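Local structure of endoglucanase (Clostridium thermocellum, 2YIK) at residues 179-190 against 202-210; 312-320 against 387-398. The protein probably hydrolyses beta-1,4-glucosidic bonds of cellulose, as a family 9 glycoside hydrolase with calcium and zinc ions bound. All blocks are in the same frame, centred on the assembly; numbering follows the deposited sequence.

Interaction 1 of 2, residues 179-190 against 202-210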
# COMPACT_ATOMS: atom_id res chain seq x y z
N ALA A 179 -7.46 -10.69 18.39
CA ALA A 179 -8.29 -9.87 17.52
C ALA A 179 -7.42 -8.83 16.81
O ALA A 179 -6.37 -8.42 17.33
CB ALA A 179 -9.38 -9.17 18.33
N PHE A 180 -7.85 -8.42 15.62
CA PHE A 180 -7.13 -7.42 14.86
C PHE A 180 -8.12 -6.39 14.33
O PHE A 180 -9.05 -6.74 13.59
CB PHE A 180 -6.39 -8.05 13.68
CG PHE A 180 -5.75 -7.04 12.75
CD1 PHE A 180 -4.66 -6.28 13.17
CD2 PHE A 180 -6.28 -6.81 11.48
CE1 PHE A 180 -4.09 -5.32 12.33
CE2 PHE A 180 -5.72 -5.85 10.64
CZ PHE A 180 -4.63 -5.10 11.06
N CYS A 181 -7.95 -5.14 14.73
CA CYS A 181 -8.84 -4.10 14.23
C CYS A 181 -8.32 -3.71 12.86
O CYS A 181 -7.23 -3.14 12.73
CB CYS A 181 -8.85 -2.87 15.14
SG CYS A 181 -9.89 -1.53 14.48
N HIS A 182 -9.11 -4.00 11.84
CA HIS A 182 -8.73 -3.72 10.46
C HIS A 182 -9.39 -2.48 9.87
O HIS A 182 -9.00 -2.03 8.80
CB HIS A 182 -9.07 -4.91 9.58
CG HIS A 182 -10.54 -5.16 9.44
ND1 HIS A 182 -11.27 -5.91 10.34
CD2 HIS A 182 -11.43 -4.73 8.51
CE1 HIS A 182 -12.54 -5.93 9.98
NE2 HIS A 182 -12.66 -5.22 8.86
N GLN A 183 -10.38 -1.92 10.56
CA GLN A 183 -11.08 -0.75 10.02
C GLN A 183 -11.68 0.13 11.11
O GLN A 183 -12.24 -0.35 12.10
CB GLN A 183 -12.19 -1.22 9.06
CG GLN A 183 -13.00 -0.13 8.38
CD GLN A 183 -14.09 -0.69 7.47
OE1 GLN A 183 -13.85 -1.64 6.71
NE2 GLN A 183 -15.28 -0.11 7.54
N VAL A 184 -11.54 1.44 10.93
CA VAL A 184 -12.09 2.41 11.86
C VAL A 184 -12.89 3.36 10.97
O VAL A 184 -12.35 3.96 10.04
CB VAL A 184 -10.98 3.18 12.62
CG1 VAL A 184 -11.61 4.19 13.57
CG2 VAL A 184 -10.09 2.20 13.39
N GLY A 185 -14.18 3.47 11.24
CA GLY A 185 -15.01 4.32 10.41
C GLY A 185 -15.87 3.46 9.51
O GLY A 185 -15.72 2.24 9.50
N ASP A 186 -16.73 4.10 8.73
CA ASP A 186 -17.66 3.42 7.83
C ASP A 186 -17.94 4.34 6.63
O ASP A 186 -18.35 5.48 6.82
CB ASP A 186 -18.96 3.14 8.58
CG ASP A 186 -19.96 2.34 7.77
OD1 ASP A 186 -19.79 2.21 6.54
OD2 ASP A 186 -20.94 1.84 8.37
N GLY A 187 -17.72 3.85 5.42
CA GLY A 187 -17.97 4.67 4.26
C GLY A 187 -19.39 5.24 4.24
O GLY A 187 -19.60 6.39 3.87
N ASP A 188 -20.35 4.44 4.68
CA ASP A 188 -21.74 4.86 4.70
C ASP A 188 -21.97 6.09 5.56
O ASP A 188 -22.87 6.88 5.29
CB ASP A 188 -22.64 3.73 5.20
CG ASP A 188 -22.70 2.57 4.23
OD1 ASP A 188 -22.08 2.66 3.15
OD2 ASP A 188 -23.39 1.59 4.56
N ILE A 189 -21.17 6.23 6.61
CA ILE A 189 -21.30 7.37 7.51
C ILE A 189 -20.34 8.49 7.14
O ILE A 189 -20.75 9.64 6.96
CB ILE A 189 -21.05 6.93 8.98
CG1 ILE A 189 -22.20 6.01 9.43
CG2 ILE A 189 -20.96 8.15 9.90
CD1 ILE A 189 -21.98 5.33 10.77
N ASP A 190 -19.06 8.14 7.00
CA ASP A 190 -18.02 9.11 6.67
C ASP A 190 -18.25 9.91 5.39
O ASP A 190 -18.01 11.12 5.35
CB ASP A 190 -16.67 8.40 6.61
CG ASP A 190 -15.51 9.35 6.34
OD1 ASP A 190 -15.08 10.05 7.28
OD2 ASP A 190 -15.03 9.40 5.18
N MET A 202 -18.27 12.49 13.82
CA MET A 202 -19.19 11.39 13.51
C MET A 202 -18.74 10.03 14.02
O MET A 202 -17.56 9.81 14.33
CB MET A 202 -19.47 11.32 12.00
CG MET A 202 -18.44 10.55 11.16
SD MET A 202 -16.82 11.36 10.98
CE MET A 202 -17.15 12.41 9.55
N PHE A 203 -19.70 9.11 14.11
CA PHE A 203 -19.47 7.74 14.57
C PHE A 203 -18.44 6.98 13.73
O PHE A 203 -18.56 6.89 12.50
CB PHE A 203 -20.82 7.00 14.59
CG PHE A 203 -20.74 5.55 14.98
CD1 PHE A 203 -20.06 5.15 16.14
CD2 PHE A 203 -21.40 4.58 14.23
CE1 PHE A 203 -20.06 3.80 16.54
CE2 PHE A 203 -21.40 3.24 14.61
CZ PHE A 203 -20.74 2.85 15.77
N ARG A 204 -17.43 6.43 14.39
CA ARG A 204 -16.38 5.67 13.73
C ARG A 204 -16.21 4.31 14.40
O ARG A 204 -15.41 4.15 15.33
CB ARG A 204 -15.06 6.44 13.75
CG ARG A 204 -15.01 7.60 12.76
CD ARG A 204 -13.90 8.58 13.09
NE ARG A 204 -12.56 8.03 12.88
CZ ARG A 204 -11.97 7.89 11.70
NH1 ARG A 204 -12.60 8.26 10.59
NH2 ARG A 204 -10.74 7.39 11.62
N ARG A 205 -16.98 3.34 13.92
CA ARG A 205 -16.96 1.99 14.46
C ARG A 205 -15.62 1.31 14.22
O ARG A 205 -14.93 1.59 13.23
CB ARG A 205 -18.08 1.17 13.81
CG ARG A 205 -18.41 -0.11 14.55
CD ARG A 205 -19.57 -0.84 13.91
NE ARG A 205 -20.08 -1.88 14.80
CZ ARG A 205 -20.83 -2.91 14.41
NH1 ARG A 205 -21.16 -3.05 13.13
NH2 ARG A 205 -21.23 -3.80 15.30
N GLY A 206 -15.24 0.44 15.15
CA GLY A 206 -14.01 -0.30 15.01
C GLY A 206 -14.40 -1.70 14.56
O GLY A 206 -15.24 -2.34 15.19
N TRP A 207 -13.83 -2.18 13.46
CA TRP A 207 -14.17 -3.51 12.97
C TRP A 207 -12.97 -4.42 13.22
O TRP A 207 -11.82 -4.07 12.92
CB TRP A 207 -14.55 -3.45 11.48
CG TRP A 207 -15.54 -2.33 11.14
CD1 TRP A 207 -15.27 -0.99 11.12
CD2 TRP A 207 -16.92 -2.47 10.77
NE1 TRP A 207 -16.40 -0.28 10.75
CE2 TRP A 207 -17.42 -1.16 10.53
CE3 TRP A 207 -17.78 -3.56 10.61
CZ2 TRP A 207 -18.75 -0.92 10.14
CZ3 TRP A 207 -19.11 -3.32 10.23
CH2 TRP A 207 -19.57 -2.01 10.00
N PHE A 208 -13.25 -5.58 13.80
CA PHE A 208 -12.21 -6.52 14.19
C PHE A 208 -12.30 -7.90 13.58
O PHE A 208 -13.40 -8.43 13.40
CB PHE A 208 -12.22 -6.71 15.72
CG PHE A 208 -11.95 -5.45 16.51
CD1 PHE A 208 -12.85 -4.39 16.50
CD2 PHE A 208 -10.79 -5.34 17.28
CE1 PHE A 208 -12.60 -3.24 17.24
CE2 PHE A 208 -10.54 -4.19 18.02
CZ PHE A 208 -11.44 -3.14 18.00
N ILE A 209 -11.15 -8.49 13.26
CA ILE A 209 -11.11 -9.85 12.75
C ILE A 209 -10.86 -10.70 14.00
O ILE A 209 -10.03 -10.36 14.85
CB ILE A 209 -9.98 -10.12 11.73
CG1 ILE A 209 -10.34 -9.48 10.39
CG2 ILE A 209 -9.81 -11.62 11.51
CD1 ILE A 209 -9.45 -8.34 10.01
N THR A 210 -11.58 -11.80 14.07
CA THR A 210 -11.55 -12.72 15.20
C THR A 210 -11.45 -14.14 14.63
O THR A 210 -11.65 -14.33 13.43
CB THR A 210 -12.87 -12.48 15.99
OG1 THR A 210 -12.61 -11.63 17.11
CG2 THR A 210 -13.50 -13.75 16.40
O HOH W 1 -17.25 6.95 9.85
O HOH W 2 -15.35 8.98 9.53
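Phe-180 and Ile-209 form a hydrogen-bonded antiparallel pair, with Ile-209 N 2.8 Å from Phe-180 O. They join strand 179-184 to strand 206-209, whose N-to-C directions are 134° apart, well short of a straight antiparallel pair. Cys-181 and Phe-208 follow as a non-hydrogen-bonded pair. His-182 and Gln-183 then both face Trp-207, a classic beta bulge. Within it, His-182 N donates to Trp-207 O and Gln-183 O accepts from Trp-207 N. Beyond the strands, Gly-185 N donates to Arg-205 O at 2.8 Å.

The Trp-207 indole lies alongside the extended Gln-183 chain. Gln-183 NE2 sits over one ring face. Both groups turn to Gly-185 O: Trp-207 NE1 at 2.9 Å and Gln-183 NE2 at 3.1 Å, from opposite faces of its carbonyl plane. The Gln-183 bond is nearly straight, at 179°, and NE2 also donates to Gly-268 O. On the other face of the sheet, Cys-181 CB lies over the Phe-208 ring, 3.6 Å from CE2, with SG also above the face. An SG anti to the backbone N (chi1 177°) puts the sulfur there. Ile-189 packs its CG2 on Met-202 CG and its CD1 at the Phe-203 ring edge.

One water joins Asp-190 OD1 to Arg-204 NH1, its oxygen 3.0 Å from that NH1. Arg-204 also has a salt bridge to Asp-76, and Asp-190 OD2 accepts from His-120 N. The side chain of Arg-204 lies about 5 Å from the bound zinc, which is held by Cys-56, Cys-72, His-73 and His-115. The buried charges thus have several polar partners, while Gly-185 O, gripped by two donors, would help to set the rotation of the indole and, with Gly-268 O, that of the Gln-183 amide.

Interaction 2 of 2, residues 312-320 against 387-398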
# COMPACT_ATOMS: atom_id res chain seq x y z
N PRO A 312 0.85 -12.47 -14.78
CA PRO A 312 0.66 -11.76 -16.06
C PRO A 312 -0.70 -11.17 -16.36
O PRO A 312 -0.84 -10.28 -17.21
CB PRO A 312 1.03 -12.81 -17.12
CG PRO A 312 1.72 -13.91 -16.35
CD PRO A 312 1.05 -13.92 -15.01
N GLY A 313 -1.69 -11.66 -15.62
CA GLY A 313 -3.07 -11.26 -15.80
C GLY A 313 -3.48 -9.84 -15.55
O GLY A 313 -3.94 -9.16 -16.47
N TRP A 314 -3.29 -9.43 -14.31
CA TRP A 314 -3.64 -8.10 -13.80
C TRP A 314 -2.32 -7.35 -13.50
O TRP A 314 -1.29 -7.67 -14.13
CB TRP A 314 -4.49 -8.34 -12.52
CG TRP A 314 -5.49 -7.26 -12.27
CD1 TRP A 314 -5.57 -6.47 -11.17
CD2 TRP A 314 -6.53 -6.83 -13.15
NE1 TRP A 314 -6.59 -5.56 -11.30
CE2 TRP A 314 -7.20 -5.77 -12.51
CE3 TRP A 314 -6.97 -7.25 -14.42
CZ2 TRP A 314 -8.28 -5.10 -13.10
CZ3 TRP A 314 -8.05 -6.58 -15.00
CH2 TRP A 314 -8.69 -5.52 -14.34
N ILE A 315 -2.31 -6.39 -12.57
CA ILE A 315 -1.05 -5.79 -12.14
C ILE A 315 -1.11 -5.64 -10.59
O ILE A 315 -2.15 -5.91 -9.99
CB ILE A 315 -0.58 -4.50 -13.02
CG1 ILE A 315 0.84 -4.11 -12.57
CG2 ILE A 315 -1.60 -3.42 -13.01
CD1 ILE A 315 1.75 -4.19 -13.78
N HIS A 316 0.01 -5.31 -9.95
CA HIS A 316 0.02 -5.22 -8.50
C HIS A 316 -0.97 -4.14 -8.02
O HIS A 316 -0.90 -3.01 -8.47
CB HIS A 316 1.47 -4.93 -8.08
CG HIS A 316 1.71 -4.98 -6.61
ND1 HIS A 316 1.87 -6.15 -5.90
CD2 HIS A 316 1.91 -3.97 -5.70
CE1 HIS A 316 2.15 -5.88 -4.64
NE2 HIS A 316 2.18 -4.57 -4.50
N CYS A 317 -1.89 -4.48 -7.10
CA CYS A 317 -2.86 -3.50 -6.58
C CYS A 317 -3.49 -4.02 -5.29
O CYS A 317 -3.36 -5.20 -4.98
CB CYS A 317 -3.96 -3.20 -7.60
SG CYS A 317 -4.94 -4.64 -8.06
N TRP A 318 -4.19 -3.16 -4.55
CA TRP A 318 -4.78 -3.60 -3.29
C TRP A 318 -5.62 -4.87 -3.38
O TRP A 318 -5.69 -5.63 -2.42
CB TRP A 318 -5.62 -2.48 -2.64
CG TRP A 318 -6.88 -2.11 -3.36
CD1 TRP A 318 -7.07 -1.04 -4.19
CD2 TRP A 318 -8.15 -2.81 -3.30
NE1 TRP A 318 -8.37 -1.04 -4.66
CE2 TRP A 318 -9.03 -2.11 -4.17
CE3 TRP A 318 -8.58 -3.97 -2.67
CZ2 TRP A 318 -10.37 -2.51 -4.33
CZ3 TRP A 318 -9.91 -4.37 -2.84
CH2 TRP A 318 -10.78 -3.65 -3.69
N ASN A 319 -6.26 -5.10 -4.52
CA ASN A 319 -7.10 -6.29 -4.67
C ASN A 319 -6.41 -7.47 -5.37
O ASN A 319 -7.04 -8.48 -5.68
CB ASN A 319 -8.39 -5.91 -5.41
CG ASN A 319 -9.48 -6.95 -5.25
OD1 ASN A 319 -9.65 -7.55 -4.19
ND2 ASN A 319 -10.26 -7.16 -6.32
N ASP A 320 -5.11 -7.34 -5.61
CA ASP A 320 -4.36 -8.41 -6.25
C ASP A 320 -2.85 -8.18 -6.16
O ASP A 320 -2.29 -7.37 -6.90
CB ASP A 320 -4.74 -8.54 -7.73
CG ASP A 320 -4.15 -9.78 -8.37
OD1 ASP A 320 -3.02 -10.18 -8.02
OD2 ASP A 320 -4.82 -10.36 -9.25
N LEU A 387 -5.24 0.51 -18.21
CA LEU A 387 -5.93 -0.77 -17.93
C LEU A 387 -7.44 -0.50 -17.96
O LEU A 387 -8.18 -1.11 -18.73
CB LEU A 387 -5.52 -1.34 -16.57
CG LEU A 387 -6.21 -2.65 -16.14
CD1 LEU A 387 -6.09 -3.70 -17.23
CD2 LEU A 387 -5.57 -3.14 -14.86
N ASN A 388 -7.88 0.41 -17.10
CA ASN A 388 -9.28 0.84 -17.08
C ASN A 388 -9.34 2.23 -16.45
O ASN A 388 -8.33 2.74 -15.96
CB ASN A 388 -10.20 -0.18 -16.37
CG ASN A 388 -9.84 -0.44 -14.93
OD1 ASN A 388 -9.80 0.48 -14.11
ND2 ASN A 388 -9.60 -1.70 -14.59
N GLN A 389 -10.51 2.86 -16.48
CA GLN A 389 -10.66 4.23 -15.98
C GLN A 389 -10.58 4.52 -14.49
O GLN A 389 -10.38 5.67 -14.10
CB GLN A 389 -11.97 4.82 -16.50
CG GLN A 389 -13.19 4.02 -16.06
CD GLN A 389 -14.46 4.51 -16.73
OE1 GLN A 389 -15.13 5.41 -16.24
NE2 GLN A 389 -14.78 3.91 -17.87
N TRP A 390 -10.77 3.51 -13.65
CA TRP A 390 -10.73 3.74 -12.22
C TRP A 390 -9.31 3.59 -11.67
O TRP A 390 -8.84 2.49 -11.38
CB TRP A 390 -11.71 2.80 -11.52
CG TRP A 390 -13.11 2.95 -12.10
CD1 TRP A 390 -14.04 3.92 -11.79
CD2 TRP A 390 -13.70 2.16 -13.14
NE1 TRP A 390 -15.16 3.76 -12.57
CE2 TRP A 390 -14.98 2.69 -13.41
CE3 TRP A 390 -13.26 1.04 -13.87
CZ2 TRP A 390 -15.83 2.14 -14.38
CZ3 TRP A 390 -14.11 0.50 -14.84
CH2 TRP A 390 -15.38 1.05 -15.08
N GLY A 391 -8.62 4.73 -11.56
CA GLY A 391 -7.26 4.74 -11.06
C GLY A 391 -6.29 4.14 -12.06
O GLY A 391 -5.53 3.22 -11.73
N SER A 392 -6.32 4.64 -13.29
CA SER A 392 -5.43 4.14 -14.32
C SER A 392 -3.97 4.41 -13.94
O SER A 392 -3.10 3.59 -14.20
CB SER A 392 -5.74 4.80 -15.67
OG SER A 392 -5.44 6.19 -15.68
N ALA A 393 -3.72 5.57 -13.31
CA ALA A 393 -2.36 5.95 -12.90
C ALA A 393 -1.83 5.01 -11.82
O ALA A 393 -0.63 4.71 -11.77
CB ALA A 393 -2.36 7.38 -12.38
N ARG A 394 -2.72 4.56 -10.96
CA ARG A 394 -2.38 3.65 -9.89
C ARG A 394 -1.90 2.31 -10.47
O ARG A 394 -0.94 1.72 -9.96
CB ARG A 394 -3.61 3.47 -8.98
CG ARG A 394 -3.60 2.27 -8.07
CD ARG A 394 -4.40 1.15 -8.69
NE ARG A 394 -5.73 1.60 -9.10
CZ ARG A 394 -6.86 1.24 -8.51
NH1 ARG A 394 -6.86 0.42 -7.47
NH2 ARG A 394 -8.02 1.68 -9.00
N TYR A 395 -2.54 1.86 -11.54
CA TYR A 395 -2.15 0.61 -12.19
C TYR A 395 -0.87 0.80 -12.99
O TYR A 395 0.03 -0.04 -12.95
CB TYR A 395 -3.25 0.14 -13.15
CG TYR A 395 -4.54 -0.25 -12.48
CD1 TYR A 395 -4.54 -1.17 -11.44
CD2 TYR A 395 -5.76 0.24 -12.94
CE1 TYR A 395 -5.73 -1.59 -10.86
CE2 TYR A 395 -6.96 -0.18 -12.36
CZ TYR A 395 -6.94 -1.10 -11.33
OH TYR A 395 -8.11 -1.56 -10.77
N ASN A 396 -0.81 1.91 -13.73
CA ASN A 396 0.35 2.21 -14.55
C ASN A 396 1.63 2.30 -13.73
O ASN A 396 2.64 1.70 -14.09
CB ASN A 396 0.12 3.52 -15.31
CG ASN A 396 1.24 3.82 -16.30
OD1 ASN A 396 2.33 4.25 -15.91
ND2 ASN A 396 0.98 3.59 -17.57
N THR A 397 1.60 3.05 -12.63
CA THR A 397 2.80 3.19 -11.80
C THR A 397 3.19 1.87 -11.12
O THR A 397 4.36 1.66 -10.82
CB THR A 397 2.64 4.33 -10.75
OG1 THR A 397 1.45 4.14 -9.97
CG2 THR A 397 2.58 5.67 -11.46
N ALA A 398 2.21 0.99 -10.91
CA ALA A 398 2.49 -0.32 -10.31
C ALA A 398 3.28 -1.13 -11.33
O ALA A 398 4.21 -1.86 -10.98
CB ALA A 398 1.20 -1.04 -9.97
O HOH W 3 -8.24 -3.89 -9.22
O HOH W 4 -1.94 -0.52 -8.10
O HOH W 5 -9.33 1.28 -5.85
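A water oxygen between Trp-314 and Tyr-395 is held from both segments: Trp-314 NE1 donates to it at 3.1 Å, and Tyr-395 OH lies 2.8 Å from it. The contact packs an interhelical loop on the start of helix 392-408, within the (alpha/alpha)6 barrel known for family 9 catalytic domains. Gly-391 is the N-cap of that helix. Three residues earlier, Asn-388 makes an Asx turn, its OD1 accepting from Trp-390 N on a lone pair.

Leu-387 is the apolar wedge. Its CD2 lies over one face of the Trp-314 six-membered ring, 3.8 Å from CZ2, in a CH-pi contact. The same methyl lies over the centre of the Tyr-395 ring. The two rings meet obliquely, their planes 76° apart. The Arg-394 guanidinium covers the opposite face of Tyr-395. Bends at chi2 (-98°) and chi3 fold the arginine back to this place. Its NE donates to Gly-391 O at 3.1 Å, on a lone pair, and its NH2 to Trp-390 O, so the flat group is tied to the backbone ahead of the helix.

Near the edge of that guanidinium, Trp-318 NE1 donates to a second water at 2.8 Å; Arg-394 NH1 binds the same water weakly. Outside the two segments, the Trp-318 ring meets Tyr-273 edge-to-face. Ile-315 sets CG2 against Tyr-395 CB and CG1 against Ala-398 CB, and helix 363-373 also packs on it. Cys-317 CB touches the Tyr-395 ring edge. A third water donates to His-316 O at 2.7 Å and to Arg-394 O at 3.1 Å. The His-316 carbonyl also presses on the helix directly, its O 3.2 Å from Ala-398 CB.

Interaction 1 closes before interaction 2 opens along the chain. Their centres are 26 Å apart, and the nearest atoms are about 11 Å apart, so they do not touch. Both lie within the glycosyl hydrolase family 9 range. Interaction 1 belongs to a small antiparallel sheet and comes close to the bound zinc. Interaction 2 joins a loop to helix 392-408 in the mostly helical body. Helix 124-140, earlier in the chain than either contact, connects their surroundings: it follows strand 122-123, which pairs with strand 177-184, and its side chains meet Trp-318. The two contacts thus lie in separate parts of one catalytic domain, one in its small sheet and one among its helices.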